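Local coordinates for protein putative oxidoreductase FAD-binding subunit (PDB 4ZOH) that probably serves as the FAD-binding flavoprotein subunit of a molybdopterin-type oxidoreductase, carrying the flavin that would relay electrons during substrate oxidation, at residues 12-17 with 54-59; 19-22 with 28-31. All blocks are in the same frame, centred on the assembly; numbering follows the deposited sequence.

Contact 1: residues 12-17 with 54-59; sequences DNLNEA and RRFSNL
Phe56 makes every contact within 4.5 Å between residues 54-59, in the loop that follows strand 49-52, and residues 12-17. Arg55, ahead of it in sequence, faces other partners: its NE forms a salt bridge with Glu52 and its NH2 bonds to the backbone of another protein chain. At Phe56 the chain makes an inverse gamma turn, and with CG anti to the carbonyl carbon (chi1 -61°) the ring is carried across to the start of helix 14-23. Its outer end meets main chain first: Phe56 CZ lies 3.4 Å from Asn13 C, and CE1 is 3.5 Å from Asn13 CA. Leu14 N sits above one face, displaced toward the rim, whereas Ala17 CB lies at the edge in the ring plane, 3.8 Å from Phe56 CE2. The Leu14 side chain crosses the phenylalanine at about a right angle, its CD1 4.2 Å from Phe56 CE2.

The backbone against which the ring packs is a helix N-terminus with Asn13 as N-cap. Asn13 OD1 accepts from Glu16 N at 2.8 Å, the donor nearly in line with the amide C=O (170°). Separately, Glu16 OE1 accepts from Asp12 N, just ahead of the N-cap, at 2.8 Å, on the anti side and 34° out of the carboxylate plane. These two bonds tie down the turn on which Phe56 rests, and Pro11 also touches the ring. Beyond Phe56 the chain enters the 3-10 segment 57-59, whose Leu59 N returns to Phe56 O at 3.0 Å. Leu59 itself is buried against Leu74 and Thr162.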
ATOM      1  N   ASP B  12      33.743   2.564  25.752  1.00 50.52           N
ATOM      2  CA  ASP B  12      34.848   1.728  25.248  1.00 49.36           C
ATOM      3  C   ASP B  12      35.269   0.599  26.163  1.00 43.77           C
ATOM      4  O   ASP B  12      35.707  -0.442  25.692  1.00 43.45           O
ATOM      5  CB  ASP B  12      36.077   2.581  25.000  1.00 55.28           C
ATOM      6  CG  ASP B  12      35.923   3.494  23.802  1.00 65.77           C
ATOM      7  OD1 ASP B  12      35.180   3.116  22.858  1.00 55.11           O
ATOM      8  OD2 ASP B  12      36.562   4.590  23.814  1.00 72.01           O
ATOM      9  N   ASN B  13      35.135   0.816  27.465  1.00 40.64           N
ATOM     10  CA  ASN B  13      35.597  -0.153  28.470  1.00 45.55           C
ATOM     11  C   ASN B  13      34.909   0.140  29.777  1.00 46.66           C
ATOM     12  O   ASN B  13      34.292   1.225  29.941  1.00 49.41           O
ATOM     13  CB  ASN B  13      37.088   0.024  28.689  1.00 41.97           C
ATOM     14  CG  ASN B  13      37.464   1.491  28.910  1.00 44.07           C
ATOM     15  OD1 ASN B  13      36.900   2.190  29.770  1.00 44.78           O
ATOM     16  ND2 ASN B  13      38.396   1.977  28.099  1.00 49.49           N
ATOM     17  N   LEU B  14      35.075  -0.796  30.725  1.00 52.87           N
ATOM     18  CA  LEU B  14      34.467  -0.729  32.061  1.00 45.47           C
ATOM     19  C   LEU B  14      34.664   0.611  32.763  1.00 49.23           C
ATOM     20  O   LEU B  14      33.688   1.240  33.263  1.00 52.57           O
ATOM     21  CB  LEU B  14      35.009  -1.870  32.939  1.00 43.24           C
ATOM     22  CG  LEU B  14      34.312  -2.089  34.292  1.00 45.07           C
ATOM     23  CD1 LEU B  14      32.775  -2.069  34.236  1.00 40.77           C
ATOM     24  CD2 LEU B  14      34.808  -3.405  34.890  1.00 45.19           C
ATOM     25  N   ASN B  15      35.925   1.049  32.803  1.00 46.96           N
ATOM     26  CA  ASN B  15      36.282   2.302  33.446  1.00 47.71           C
ATOM     27  C   ASN B  15      35.348   3.427  32.959  1.00 48.83           C
ATOM     28  O   ASN B  15      34.722   4.170  33.778  1.00 42.02           O
ATOM     29  CB  ASN B  15      37.772   2.594  33.170  1.00 58.07           C
ATOM     30  CG  ASN B  15      38.252   3.900  33.796  1.00 73.34           C
ATOM     31  OD1 ASN B  15      37.761   4.327  34.852  1.00 81.65           O
ATOM     32  ND2 ASN B  15      39.238   4.540  33.149  1.00 75.20           N
ATOM     33  N   GLU B  16      35.193   3.509  31.629  1.00 41.58           N
ATOM     34  CA  GLU B  16      34.306   4.530  31.085  1.00 43.97           C
ATOM     35  C   GLU B  16      32.889   4.356  31.573  1.00 40.08           C
ATOM     36  O   GLU B  16      32.251   5.350  32.022  1.00 40.00           O
ATOM     37  CB  GLU B  16      34.356   4.552  29.564  1.00 48.46           C
ATOM     38  CG  GLU B  16      35.253   5.634  29.021  1.00 53.42           C
ATOM     39  CD  GLU B  16      35.607   5.439  27.560  1.00 62.68           C
ATOM     40  OE1 GLU B  16      34.769   4.916  26.779  1.00 63.95           O
ATOM     41  OE2 GLU B  16      36.737   5.828  27.186  1.00 70.41           O
ATOM     42  N   ALA B  17      32.387   3.112  31.504  1.00 36.77           N
ATOM     43  CA  ALA B  17      30.987   2.874  31.980  1.00 39.96           C
ATOM     44  C   ALA B  17      30.790   3.397  33.411  1.00 43.09           C
ATOM     45  O   ALA B  17      29.847   4.181  33.675  1.00 43.07           O
ATOM     46  CB  ALA B  17      30.582   1.393  31.863  1.00 36.48           C
ATOM     47  N   ARG B  54      26.837  -4.410  27.803  1.00 33.99           N
ATOM     48  CA  ARG B  54      26.689  -5.736  27.171  1.00 33.51           C
ATOM     49  C   ARG B  54      27.896  -6.202  26.412  1.00 32.40           C
ATOM     50  O   ARG B  54      28.096  -7.378  26.304  1.00 30.79           O
ATOM     51  CB  ARG B  54      25.578  -5.725  26.126  1.00 30.66           C
ATOM     52  CG  ARG B  54      24.191  -5.307  26.544  1.00 33.45           C
ATOM     53  CD  ARG B  54      23.185  -5.494  25.376  1.00 26.23           C
ATOM     54  NE  ARG B  54      23.513  -6.673  24.535  1.00 27.70           N
ATOM     55  CZ  ARG B  54      23.135  -7.924  24.806  1.00 28.67           C
ATOM     56  NH1 ARG B  54      23.482  -8.931  24.005  1.00 30.82           N
ATOM     57  NH2 ARG B  54      22.418  -8.166  25.898  1.00 29.69           N
ATOM     58  N   ARG B  55      28.675  -5.291  25.842  1.00 35.17           N
ATOM     59  CA  ARG B  55      29.782  -5.713  24.963  1.00 38.51           C
ATOM     60  C   ARG B  55      31.096  -5.978  25.707  1.00 38.59           C
ATOM     61  O   ARG B  55      32.099  -6.243  25.044  1.00 38.31           O
ATOM     62  CB  ARG B  55      30.027  -4.695  23.816  1.00 41.45           C
ATOM     63  CG  ARG B  55      28.806  -4.452  22.932  1.00 41.49           C
ATOM     64  CD  ARG B  55      29.038  -3.415  21.837  1.00 38.22           C
ATOM     65  NE  ARG B  55      27.768  -3.176  21.153  1.00 35.68           N
ATOM     66  CZ  ARG B  55      27.356  -3.833  20.073  1.00 35.14           C
ATOM     67  NH1 ARG B  55      28.142  -4.725  19.506  1.00 34.58           N
ATOM     68  NH2 ARG B  55      26.160  -3.560  19.520  1.00 35.44           N
ATOM     69  N   PHE B  56      31.105  -5.852  27.044  1.00 38.34           N
ATOM     70  CA  PHE B  56      32.294  -6.186  27.888  1.00 35.76           C
ATOM     71  C   PHE B  56      32.394  -7.679  28.061  1.00 32.09           C
ATOM     72  O   PHE B  56      31.940  -8.213  29.032  1.00 32.45           O
ATOM     73  CB  PHE B  56      32.174  -5.553  29.264  1.00 32.11           C
ATOM     74  CG  PHE B  56      32.095  -4.077  29.248  1.00 34.13           C
ATOM     75  CD1 PHE B  56      32.651  -3.318  28.188  1.00 37.07           C
ATOM     76  CD2 PHE B  56      31.491  -3.424  30.293  1.00 34.44           C
ATOM     77  CE1 PHE B  56      32.550  -1.931  28.182  1.00 37.46           C
ATOM     78  CE2 PHE B  56      31.382  -2.023  30.297  1.00 37.64           C
ATOM     79  CZ  PHE B  56      31.906  -1.275  29.242  1.00 34.31           C
ATOM     80  N   SER B  57      32.977  -8.354  27.112  1.00 31.76           N
ATOM     81  CA  SER B  57      32.811  -9.780  27.074  1.00 38.27           C
ATOM     82  C   SER B  57      33.628 -10.536  28.147  1.00 39.90           C
ATOM     83  O   SER B  57      33.338 -11.694  28.453  1.00 41.09           O
ATOM     84  CB  SER B  57      33.056 -10.307  25.665  1.00 37.78           C
ATOM     85  OG  SER B  57      34.396 -10.147  25.334  1.00 43.80           O
ATOM     86  N   ASN B  58      34.613  -9.873  28.738  1.00 40.42           N
ATOM     87  CA  ASN B  58      35.378 -10.494  29.804  1.00 40.93           C
ATOM     88  C   ASN B  58      34.511 -10.501  31.108  1.00 42.50           C
ATOM     89  O   ASN B  58      34.951 -11.025  32.106  1.00 42.26           O
ATOM     90  CB  ASN B  58      36.702  -9.744  29.990  1.00 40.88           C
ATOM     91  CG  ASN B  58      36.479  -8.299  30.431  1.00 42.89           C
ATOM     92  OD1 ASN B  58      35.345  -7.869  30.606  1.00 49.43           O
ATOM     93  ND2 ASN B  58      37.548  -7.544  30.588  1.00 47.40           N
ATOM     94  N   LEU B  59      33.316  -9.879  31.100  1.00 36.14           N
ATOM     95  CA  LEU B  59      32.319 -10.065  32.165  1.00 34.11           C
ATOM     96  C   LEU B  59      31.379 -11.275  31.977  1.00 34.00           C
ATOM     97  O   LEU B  59      30.418 -11.462  32.742  1.00 32.13           O
ATOM     98  CB  LEU B  59      31.482  -8.816  32.398  1.00 32.92           C
ATOM     99  CG  LEU B  59      32.291  -7.592  32.792  1.00 35.49           C
ATOM    100  CD1 LEU B  59      31.328  -6.477  33.113  1.00 32.45           C
ATOM    101  CD2 LEU B  59      33.140  -7.938  34.022  1.00 36.50           C
TER

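Contact 2: residues 19-22 with 28-31; sequences EFLE and RPLA. With FAD (flavin-adenine dinucleotide), chain H.
Leu21 and Arg28 bring the two backbones closest, with CA atoms 7.5 Å apart, so helix 14-23 and strand 28-30 meet through side chains and no hydrogen bond joins them. Strand 7-10, this helix and parallel strand 28-30 form a beta-alpha-beta crossover in the FAD-binding domain, with strand 49-52 lying between the two strands in the sheet. Strand 28-30 runs along the adenosine ribose of the cofactor, and the chain reaches the phosphate at Ala31. From the helix Leu21 does the touching: its CG stands anti to the carbonyl carbon (chi1 -70°), and CD2 ends 4.0 Å from Pro29 CD, the two side chains crossing at about a right angle. Leu160 and Val51 also touch Leu21, which makes this a buried apolar layer.

Pro29 CD is thus wedged between helix and nucleotide, since it also lies 3.2 Å from FAD O2B. Replacing the ring by an alanine side chain, which lacks CG and CD, is likely to leave Leu21 CD2 without its partner and open a gap beside the ribose, although the main-chain carbonyl would remain. That carbonyl, Pro29 O, accepts from the ribose hydroxyl O2B of FAD at 2.6 Å. Arg28 has a chain bent at chi2 (-76°) and chi3, which lays its methylene carbons along the same sugar: Arg28 CD is 3.6 Å from FAD O2B. Farther on, Ala31 N donates to the phosphate oxygen O2A of FAD at 2.9 Å with an N-H...O angle of 146°, and Ala31 CB lies 3.5 Å from FAD O1P on the second phosphate.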
ATOM      1  N   GLU B  19      32.468   5.622  35.213  1.00 47.14           N
ATOM      2  CA  GLU B  19      32.547   7.086  35.328  1.00 47.71           C
ATOM      3  C   GLU B  19      31.244   7.778  34.907  1.00 45.91           C
ATOM      4  O   GLU B  19      30.691   8.659  35.624  1.00 42.36           O
ATOM      5  CB  GLU B  19      33.725   7.562  34.486  1.00 55.02           C
ATOM      6  CG  GLU B  19      34.409   8.785  35.032  1.00 69.25           C
ATOM      7  CD  GLU B  19      34.612   9.826  33.957  1.00 76.53           C
ATOM      8  OE1 GLU B  19      34.856   9.440  32.787  1.00 83.84           O
ATOM      9  OE2 GLU B  19      34.506  11.028  34.277  1.00 74.85           O
ATOM     10  N   PHE B  20      30.721   7.356  33.749  1.00 46.38           N
ATOM     11  CA  PHE B  20      29.443   7.910  33.287  1.00 43.90           C
ATOM     12  C   PHE B  20      28.357   7.685  34.320  1.00 41.03           C
ATOM     13  O   PHE B  20      27.591   8.615  34.600  1.00 40.55           O
ATOM     14  CB  PHE B  20      28.990   7.388  31.925  1.00 42.18           C
ATOM     15  CG  PHE B  20      27.894   8.233  31.318  1.00 45.25           C
ATOM     16  CD1 PHE B  20      28.195   9.195  30.358  1.00 41.22           C
ATOM     17  CD2 PHE B  20      26.550   8.112  31.758  1.00 40.28           C
ATOM     18  CE1 PHE B  20      27.183   9.989  29.822  1.00 42.56           C
ATOM     19  CE2 PHE B  20      25.542   8.907  31.225  1.00 41.40           C
ATOM     20  CZ  PHE B  20      25.864   9.845  30.252  1.00 45.47           C
ATOM     21  N   LEU B  21      28.315   6.475  34.893  1.00 40.15           N
ATOM     22  CA  LEU B  21      27.326   6.153  35.941  1.00 42.34           C
ATOM     23  C   LEU B  21      27.526   6.935  37.238  1.00 48.93           C
ATOM     24  O   LEU B  21      26.526   7.342  37.870  1.00 47.72           O
ATOM     25  CB  LEU B  21      27.284   4.653  36.238  1.00 38.05           C
ATOM     26  CG  LEU B  21      26.675   3.867  35.086  1.00 38.84           C
ATOM     27  CD1 LEU B  21      27.079   2.389  35.174  1.00 39.25           C
ATOM     28  CD2 LEU B  21      25.169   4.098  35.014  1.00 35.13           C
ATOM     29  N   GLU B  22      28.810   7.135  37.619  1.00 50.89           N
ATOM     30  CA  GLU B  22      29.188   7.993  38.776  1.00 51.58           C
ATOM     31  C   GLU B  22      28.520   9.332  38.589  1.00 51.26           C
ATOM     32  O   GLU B  22      27.647   9.697  39.378  1.00 52.06           O
ATOM     33  CB  GLU B  22      30.702   8.275  38.861  1.00 49.61           C
ATOM     34  CG  GLU B  22      31.644   7.103  39.048  1.00 64.17           C
ATOM     35  CD  GLU B  22      33.041   7.545  39.410  1.00 65.20           C
ATOM     36  OE1 GLU B  22      34.005   7.245  38.653  1.00 61.38           O
ATOM     37  OE2 GLU B  22      33.151   8.214  40.465  1.00 73.49           O
ATOM     38  N   ARG B  28      20.940   4.266  33.886  1.00 40.12           N
ATOM     39  CA  ARG B  28      20.840   2.828  34.240  1.00 39.31           C
ATOM     40  C   ARG B  28      21.707   2.026  33.271  1.00 33.41           C
ATOM     41  O   ARG B  28      21.663   2.277  32.060  1.00 35.06           O
ATOM     42  CB  ARG B  28      19.363   2.353  34.175  1.00 38.27           C
ATOM     43  CG  ARG B  28      18.483   2.773  35.351  1.00 45.18           C
ATOM     44  CD  ARG B  28      18.823   1.909  36.556  1.00 56.79           C
ATOM     45  NE  ARG B  28      18.908   2.675  37.790  1.00 70.19           N
ATOM     46  CZ  ARG B  28      18.007   2.619  38.780  1.00 88.48           C
ATOM     47  NH1 ARG B  28      16.944   1.825  38.686  1.00 95.77           N
ATOM     48  NH2 ARG B  28      18.164   3.349  39.885  1.00 98.76           N
ATOM     49  N   PRO B  29      22.510   1.065  33.774  1.00 32.58           N
ATOM     50  CA  PRO B  29      23.190   0.221  32.802  1.00 30.56           C
ATOM     51  C   PRO B  29      22.275  -0.866  32.202  1.00 30.95           C
ATOM     52  O   PRO B  29      21.294  -1.290  32.856  1.00 31.54           O
ATOM     53  CB  PRO B  29      24.287  -0.426  33.628  1.00 31.24           C
ATOM     54  CG  PRO B  29      23.713  -0.491  34.992  1.00 31.90           C
ATOM     55  CD  PRO B  29      22.943   0.772  35.154  1.00 30.77           C
ATOM     56  N   LEU B  30      22.621  -1.336  31.001  1.00 30.92           N
ATOM     57  CA  LEU B  30      21.810  -2.330  30.255  1.00 27.65           C
ATOM     58  C   LEU B  30      22.623  -3.569  30.107  1.00 27.31           C
ATOM     59  O   LEU B  30      23.664  -3.527  29.480  1.00 28.96           O
ATOM     60  CB  LEU B  30      21.443  -1.820  28.846  1.00 25.12           C
ATOM     61  CG  LEU B  30      20.861  -2.798  27.773  1.00 23.57           C
ATOM     62  CD1 LEU B  30      19.512  -3.384  28.230  1.00 22.70           C
ATOM     63  CD2 LEU B  30      20.718  -2.110  26.392  1.00 20.23           C
ATOM     64  N   ALA B  31      22.123  -4.684  30.638  1.00 27.32           N
ATOM     65  CA  ALA B  31      22.708  -5.993  30.399  1.00 29.32           C
ATOM     66  C   ALA B  31      21.842  -6.776  29.390  1.00 30.63           C
ATOM     67  O   ALA B  31      21.829  -6.441  28.187  1.00 26.12           O
ATOM     68  CB  ALA B  31      22.874  -6.761  31.710  1.00 27.84           C
TER
HETATM   69  PA  FAD H 301      18.602  -5.900  32.757  1.00 31.37           P
HETATM   70  O1A FAD H 301      17.143  -5.882  32.451  1.00 26.30           O
HETATM   71  O2A FAD H 301      19.602  -5.472  31.769  1.00 28.95           O
HETATM   72  O5B FAD H 301      18.879  -5.038  34.031  1.00 27.05           O
HETATM   73  C5B FAD H 301      18.021  -5.179  35.204  1.00 27.92           C
HETATM   74  C4B FAD H 301      18.527  -4.145  36.355  1.00 28.75           C
HETATM   75  O4B FAD H 301      19.949  -4.351  36.726  1.00 32.61           O
HETATM   76  C3B FAD H 301      18.498  -2.737  35.772  1.00 30.48           C
HETATM   77  O3B FAD H 301      18.075  -1.839  36.768  1.00 30.11           O
HETATM   78  C2B FAD H 301      19.944  -2.463  35.294  1.00 35.21           C
HETATM   79  O2B FAD H 301      20.301  -1.076  35.257  1.00 36.33           O
HETATM   80  C1B FAD H 301      20.749  -3.132  36.355  1.00 33.00           C
HETATM   81  N9A FAD H 301      21.930  -3.918  36.020  1.00 27.97           N
HETATM   82  C8A FAD H 301      22.084  -4.835  35.068  1.00 28.84           C
HETATM   83  N7A FAD H 301      23.315  -5.386  35.175  1.00 28.13           N
HETATM   84  C5A FAD H 301      23.932  -4.796  36.228  1.00 30.32           C
HETATM   85  C6A FAD H 301      25.193  -4.952  36.842  1.00 30.96           C
HETATM   86  N6A FAD H 301      26.018  -5.869  36.344  1.00 28.51           N
HETATM   87  N1A FAD H 301      25.523  -4.183  37.896  1.00 31.36           N
HETATM   88  C2A FAD H 301      24.646  -3.301  38.442  1.00 30.10           C
HETATM   89  N3A FAD H 301      23.447  -3.127  37.876  1.00 29.98           N
HETATM   90  C4A FAD H 301      23.057  -3.862  36.773  1.00 29.02           C
HETATM   91  N1  FAD H 301      13.356 -13.991  36.151  1.00 28.74           N
HETATM   92  C2  FAD H 301      13.275 -15.031  37.072  1.00 26.55           C
HETATM   93  O2  FAD H 301      14.028 -15.040  38.023  1.00 23.97           O
HETATM   94  N3  FAD H 301      12.370 -16.038  36.916  1.00 25.74           N
HETATM   95  C4  FAD H 301      11.507 -16.038  35.871  1.00 26.38           C
HETATM   96  O4  FAD H 301      10.739 -16.999  35.754  1.00 24.00           O
HETATM   97  C4X FAD H 301      11.553 -14.973  34.946  1.00 25.51           C
HETATM   98  N5  FAD H 301      10.682 -14.974  33.879  1.00 25.20           N
HETATM   99  C5X FAD H 301      10.725 -13.879  32.965  1.00 26.56           C
HETATM  100  C6  FAD H 301       9.798 -13.860  31.929  1.00 24.09           C
HETATM  101  C7  FAD H 301       9.827 -12.818  30.989  1.00 24.87           C
HETATM  102  C7M FAD H 301       8.771 -12.869  29.863  1.00 21.19           C
HETATM  103  C8  FAD H 301      10.771 -11.778  31.120  1.00 26.15           C
HETATM  104  C8M FAD H 301      10.843 -10.574  30.142  1.00 23.48           C
HETATM  105  C9  FAD H 301      11.675 -11.769  32.197  1.00 26.33           C
HETATM  106  C9A FAD H 301      11.664 -12.832  33.105  1.00 26.77           C
HETATM  107  N10 FAD H 301      12.554 -12.871  34.201  1.00 27.75           N
HETATM  108  C10 FAD H 301      12.478 -13.957  35.093  1.00 26.29           C
HETATM  109  C1' FAD H 301      13.547 -11.829  34.435  1.00 27.23           C
HETATM  110  C2' FAD H 301      14.859 -12.129  33.686  1.00 25.50           C
HETATM  111  O2' FAD H 301      15.527 -13.206  34.378  1.00 30.16           O
HETATM  112  C3' FAD H 301      15.771 -10.878  33.549  1.00 25.92           C
HETATM  113  O3' FAD H 301      16.747 -11.231  32.565  1.00 24.54           O
HETATM  114  C4' FAD H 301      16.485 -10.499  34.836  1.00 28.72           C
HETATM  115  O4' FAD H 301      15.505 -10.353  35.864  1.00 26.39           O
HETATM  116  C5' FAD H 301      17.286  -9.186  34.695  1.00 25.16           C
HETATM  117  O5' FAD H 301      18.545  -9.561  34.076  1.00 27.31           O
HETATM  118  P   FAD H 301      19.029  -8.817  32.773  1.00 30.70           P
HETATM  119  O1P FAD H 301      20.447  -9.212  32.523  1.00 29.68           O
HETATM  120  O2P FAD H 301      18.066  -9.024  31.668  1.00 26.72           O
HETATM  121  O3P FAD H 301      19.002  -7.344  33.341  1.00 28.30           O

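Both contacts draw on helix 14-23, using different ends of it, and their centres are 10 Å apart. Contact 1 is a surface contact at the capped N-terminus, where one aromatic ring packs largely on main-chain atoms and polar groups nearby reach another protein chain. Contact 2 is buried, smaller in area (91 against 202 Å²) and essentially aliphatic, one leucine methyl against a proline ring; its polar chemistry is directed at FAD. Neither has a hydrogen bond between its own two segments. Yet they are joined to each other: Arg54 NH2 is 2.9 Å from Ala31 O, a probable hydrogen bond linking the loop after strand 49-52 to the end of strand 28-30.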